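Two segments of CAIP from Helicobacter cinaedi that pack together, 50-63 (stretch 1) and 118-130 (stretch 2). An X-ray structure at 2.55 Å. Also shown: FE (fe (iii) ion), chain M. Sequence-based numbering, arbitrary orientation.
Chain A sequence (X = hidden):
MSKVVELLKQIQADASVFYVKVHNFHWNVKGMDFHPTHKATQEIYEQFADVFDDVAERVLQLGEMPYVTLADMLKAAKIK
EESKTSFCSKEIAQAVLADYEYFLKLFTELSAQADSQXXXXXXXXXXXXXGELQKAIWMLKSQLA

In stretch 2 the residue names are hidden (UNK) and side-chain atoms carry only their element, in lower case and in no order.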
# COMPACT_ATOMS: atom_id res chain seq x y z
N ASP A 50 21.48 -4.70 -13.65
CA ASP A 50 21.88 -4.01 -12.43
C ASP A 50 23.37 -4.13 -12.16
O ASP A 50 24.01 -3.12 -11.85
CB ASP A 50 21.10 -4.57 -11.25
CG ASP A 50 19.70 -3.99 -11.15
OD1 ASP A 50 19.44 -2.92 -11.74
OD2 ASP A 50 18.86 -4.62 -10.46
N VAL A 51 23.96 -5.32 -12.36
CA VAL A 51 25.42 -5.44 -12.25
C VAL A 51 26.10 -4.55 -13.29
O VAL A 51 27.10 -3.90 -12.99
CB VAL A 51 25.89 -6.91 -12.36
CG1 VAL A 51 25.11 -7.81 -11.50
CG2 VAL A 51 25.93 -7.40 -13.76
N PHE A 52 25.55 -4.49 -14.50
CA PHE A 52 26.14 -3.65 -15.54
C PHE A 52 26.30 -2.21 -15.05
O PHE A 52 27.36 -1.60 -15.21
CB PHE A 52 25.28 -3.71 -16.80
CG PHE A 52 25.78 -2.85 -17.92
CD1 PHE A 52 26.91 -3.22 -18.65
CD2 PHE A 52 25.10 -1.69 -18.28
CE1 PHE A 52 27.36 -2.45 -19.71
CE2 PHE A 52 25.55 -0.90 -19.34
CZ PHE A 52 26.68 -1.29 -20.06
N ASP A 53 25.26 -1.68 -14.42
CA ASP A 53 25.29 -0.30 -13.93
C ASP A 53 26.09 -0.18 -12.62
O ASP A 53 26.85 0.79 -12.45
CB ASP A 53 23.86 0.21 -13.77
CG ASP A 53 23.80 1.71 -13.47
OD1 ASP A 53 24.54 2.49 -14.12
OD2 ASP A 53 22.97 2.10 -12.62
N ASP A 54 25.94 -1.14 -11.69
CA ASP A 54 26.68 -1.10 -10.43
C ASP A 54 28.17 -1.11 -10.68
O ASP A 54 28.92 -0.29 -10.15
CB ASP A 54 26.36 -2.31 -9.56
CG ASP A 54 24.94 -2.34 -9.09
OD1 ASP A 54 24.47 -3.46 -8.75
OD2 ASP A 54 24.31 -1.26 -9.07
N VAL A 55 28.62 -2.07 -11.50
CA VAL A 55 30.03 -2.31 -11.75
C VAL A 55 30.66 -1.12 -12.50
O VAL A 55 31.79 -0.71 -12.19
CB VAL A 55 30.17 -3.66 -12.47
CG1 VAL A 55 29.93 -3.58 -13.95
CG2 VAL A 55 31.44 -4.34 -12.12
N ALA A 56 29.94 -0.54 -13.46
CA ALA A 56 30.44 0.65 -14.15
C ALA A 56 30.60 1.81 -13.19
O ALA A 56 31.56 2.57 -13.28
CB ALA A 56 29.49 1.06 -15.28
N GLU A 57 29.61 2.01 -12.31
CA GLU A 57 29.67 3.09 -11.34
C GLU A 57 30.75 2.87 -10.30
O GLU A 57 31.36 3.84 -9.83
CB GLU A 57 28.31 3.28 -10.69
CG GLU A 57 27.43 4.19 -11.51
CD GLU A 57 25.99 4.23 -11.04
OE1 GLU A 57 25.16 4.71 -11.84
OE2 GLU A 57 25.69 3.82 -9.89
N ARG A 58 31.05 1.62 -9.96
CA ARG A 58 32.13 1.42 -9.01
C ARG A 58 33.48 1.81 -9.62
O ARG A 58 34.30 2.45 -8.96
CB ARG A 58 32.13 -0.02 -8.51
CG ARG A 58 33.26 -0.31 -7.56
CD ARG A 58 33.06 0.46 -6.26
NE ARG A 58 34.13 0.20 -5.30
CZ ARG A 58 34.51 1.06 -4.35
NH1 ARG A 58 33.91 2.25 -4.25
NH2 ARG A 58 35.50 0.74 -3.53
N VAL A 59 33.69 1.48 -10.90
CA VAL A 59 34.89 1.91 -11.60
C VAL A 59 35.02 3.42 -11.52
O VAL A 59 36.11 3.97 -11.27
CB VAL A 59 34.85 1.42 -13.07
CG1 VAL A 59 35.89 2.11 -13.92
CG2 VAL A 59 35.00 -0.08 -13.13
N LEU A 60 33.91 4.12 -11.65
CA LEU A 60 33.96 5.57 -11.71
C LEU A 60 34.35 6.15 -10.35
O LEU A 60 35.24 7.00 -10.27
CB LEU A 60 32.59 6.05 -12.17
CG LEU A 60 32.28 7.16 -13.19
CD1 LEU A 60 33.15 7.18 -14.39
CD2 LEU A 60 30.88 6.95 -13.64
N GLN A 61 33.78 5.64 -9.26
CA GLN A 61 34.15 6.13 -7.94
C GLN A 61 35.57 5.72 -7.54
O GLN A 61 36.11 6.29 -6.59
CB GLN A 61 33.07 5.76 -6.92
CG GLN A 61 32.65 4.34 -6.90
CD GLN A 61 31.23 4.15 -6.41
OE1 GLN A 61 30.95 3.27 -5.61
NE2 GLN A 61 30.32 4.95 -6.92
N LEU A 62 36.16 4.72 -8.19
CA LEU A 62 37.59 4.43 -8.02
C LEU A 62 38.47 5.26 -8.94
O LEU A 62 39.66 4.96 -9.10
CB LEU A 62 37.87 2.94 -8.21
CG LEU A 62 37.23 2.03 -7.16
CD1 LEU A 62 37.21 0.53 -7.54
CD2 LEU A 62 37.97 2.28 -5.86
N GLY A 63 37.89 6.24 -9.64
CA GLY A 63 38.65 7.18 -10.43
C GLY A 63 39.04 6.73 -11.81
O GLY A 63 40.05 7.19 -12.35
N UNK A 118 43.05 -3.72 0.11
CA UNK A 118 42.31 -2.98 1.11
C UNK A 118 41.04 -2.35 0.61
O UNK A 118 40.47 -1.49 1.29
N UNK A 119 40.58 -2.74 -0.59
CA UNK A 119 39.33 -2.25 -1.16
C UNK A 119 38.21 -3.18 -0.71
O UNK A 119 37.70 -4.02 -1.46
o UNK A 119 38.24 -1.40 -4.55
c UNK A 119 39.44 -2.18 -2.67
c UNK A 119 38.23 -1.56 -3.32
o UNK A 119 37.25 -1.27 -2.61
N UNK A 120 37.78 -3.00 0.55
CA UNK A 120 36.80 -3.91 1.13
C UNK A 120 35.39 -3.67 0.61
O UNK A 120 34.59 -4.60 0.62
n UNK A 120 39.78 -3.24 6.49
c UNK A 120 36.86 -3.84 2.66
c UNK A 120 39.13 -2.99 5.16
c UNK A 120 38.24 -4.25 3.18
c UNK A 120 38.40 -4.23 4.69
N UNK A 121 35.09 -2.45 0.14
CA UNK A 121 33.78 -2.15 -0.44
C UNK A 121 33.55 -2.96 -1.72
O UNK A 121 32.49 -3.55 -1.91
c UNK A 121 33.64 -0.64 -0.72
c UNK A 121 32.30 -0.36 -1.33
c UNK A 121 33.79 0.16 0.57
N UNK A 122 34.53 -2.94 -2.64
CA UNK A 122 34.42 -3.74 -3.86
C UNK A 122 34.36 -5.24 -3.52
O UNK A 122 33.59 -5.99 -4.13
o UNK A 122 35.58 -2.17 -5.32
c UNK A 122 35.60 -3.47 -4.78
N UNK A 123 35.14 -5.67 -2.53
CA UNK A 123 35.13 -7.08 -2.15
C UNK A 123 33.79 -7.49 -1.55
O UNK A 123 33.31 -8.60 -1.81
c UNK A 123 36.28 -7.37 -1.19
N UNK A 124 33.17 -6.62 -0.74
CA UNK A 124 31.86 -6.94 -0.16
C UNK A 124 30.80 -7.09 -1.24
O UNK A 124 30.01 -8.04 -1.22
c UNK A 124 31.45 -5.86 0.83
N UNK A 125 30.78 -6.16 -2.20
CA UNK A 125 29.90 -6.27 -3.36
C UNK A 125 30.18 -7.55 -4.14
O UNK A 125 29.25 -8.26 -4.55
c UNK A 125 27.83 -5.52 -7.90
c UNK A 125 29.92 -5.60 -6.72
c UNK A 125 29.29 -5.20 -5.55
c UNK A 125 29.20 -5.76 -7.90
c UNK A 125 30.06 -5.04 -4.26
c UNK A 125 27.92 -4.97 -5.59
o UNK A 125 27.08 -5.68 -9.05
c UNK A 125 27.19 -5.13 -6.75
N UNK A 126 31.46 -7.87 -4.38
CA UNK A 126 31.74 -9.10 -5.13
C UNK A 126 31.31 -10.33 -4.33
O UNK A 126 30.73 -11.26 -4.90
c UNK A 126 33.22 -9.17 -5.51
N UNK A 127 31.56 -10.34 -3.02
CA UNK A 127 31.16 -11.50 -2.22
C UNK A 127 29.65 -11.67 -2.22
O UNK A 127 29.15 -12.80 -2.23
c UNK A 127 31.67 -11.38 -0.79
o UNK A 127 33.78 -10.89 0.24
c UNK A 127 33.19 -11.47 -0.71
o UNK A 127 33.79 -12.15 -1.58
N UNK A 128 28.90 -10.56 -2.26
CA UNK A 128 27.45 -10.69 -2.35
C UNK A 128 27.06 -11.36 -3.67
O UNK A 128 26.22 -12.26 -3.68
c UNK A 128 25.26 -9.37 -2.30
c UNK A 128 26.79 -9.32 -2.19
o UNK A 128 24.63 -10.15 -1.56
o UNK A 128 24.68 -8.59 -3.10
N UNK A 129 27.70 -10.97 -4.78
CA UNK A 129 27.41 -11.64 -6.05
C UNK A 129 27.93 -13.07 -6.08
O UNK A 129 27.29 -13.94 -6.69
c UNK A 129 27.45 -9.42 -7.25
c UNK A 129 27.96 -10.84 -7.24
c UNK A 129 25.41 -8.15 -6.70
n UNK A 129 23.94 -8.03 -6.83
c UNK A 129 25.95 -9.37 -7.39
N UNK A 130 29.05 -13.36 -5.41
CA UNK A 130 29.52 -14.74 -5.33
C UNK A 130 28.46 -15.61 -4.65
O UNK A 130 28.18 -16.73 -5.11
c UNK A 130 31.99 -14.21 -5.46
c UNK A 130 31.24 -16.24 -4.24
c UNK A 130 30.88 -14.81 -4.60
FE FE M . 22.99 4.44 -11.91

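Position 118 carries no side-chain atoms, and its phi/psi of 70/13 would jam a CB against the preceding carbonyl O; it is Gly118. Position 119 has two carbons, the second bearing two oxygens. Two oxygens on the terminal carbon make a carboxylate, and the chain is one carbon too short for Glu, while Asn would carry a nitrogen: Asp119. Its OD2 lies 2.8 Å from Arg58 NH2, and its OD1 lies 3.7 Å from Leu62 CD1.

At position 120 four carbons run in a row to a terminal nitrogen, and CA-to-CB points away from stretch 1, with the side chain out of contact with it. This is Lys120. Position 121 shows one carbon bearing two more, a beta-branched chain without heteroatoms, and is Val121; its CB sits 3.6 Å from Arg58 NH2, over one face of the guanidinium. Position 122 has one carbon and then one oxygen, which defines Ser122. The chain is in the m rotamer, and its OG receives a hydrogen bond from Arg58 NE at 2.8 Å, nearly linear at 174°. Within its own stretch, Ser122 OG donates to Asp119 OD1 at 2.9 Å, while Ser122 N donates to Asp119 OD2 at 3.2 Å, so Asp119 caps the helix that follows it.

Positions 123 and 124 each have a single side-chain carbon, out of contact with stretch 1: Ala123 and Ala124. Position 125 has one carbon leading to a six-carbon ring that bears one oxygen, hence Tyr125. Its chi1 of 173° (t) carries the ring across to stretch 1, where OH lies 3.6 Å from Val51 CA and 3.4 Å from Asp54 OD1.

Position 126, again one carbon and out of reach, is Ala126. Positions 127 and 128 both have two carbons, the second with two oxygens, and neither touches stretch 1; they are Asp127 and Asp128. Position 129 has four carbons in a row ending in nitrogen: Lys129. Its CD comes within 4.5 Å of Val51 CG1, whereas its NZ forms a long salt bridge with Asp128 OD1 at 3.8 Å. Position 130, one carbon carrying two, is Val130, with its side chain out of contact with stretch 1.

The two helices run nearly antiparallel, at 171°, with axes no closer than 11.8 Å. Long side chains therefore bridge much of the gap, and Arg58 and Tyr125 contribute the largest covered areas, 71 and 72 Å², of a modest 344 Å² total. Arg58 reaches the start of the second helix, where its salt bridge from NH2 to Asp119 OD2 and its bond from NE to Ser122 OG both lie near the guanidinium plane. Asp119 and Ser122 are also joined to each other by a capping bond and a side-chain hydrogen bond, so Arg58 meets two acceptors that hold one another in place. Further along, Tyr125 places its OH beside Val51 and Asp54. The iron lies off this contact, bound by Asp53 OD2 at 2.4 Å, Glu57 OE1 at 2.2 Å and one atom from elsewhere in the structure.

Stretch 2 (118-130) GDKVSAAYADDKV
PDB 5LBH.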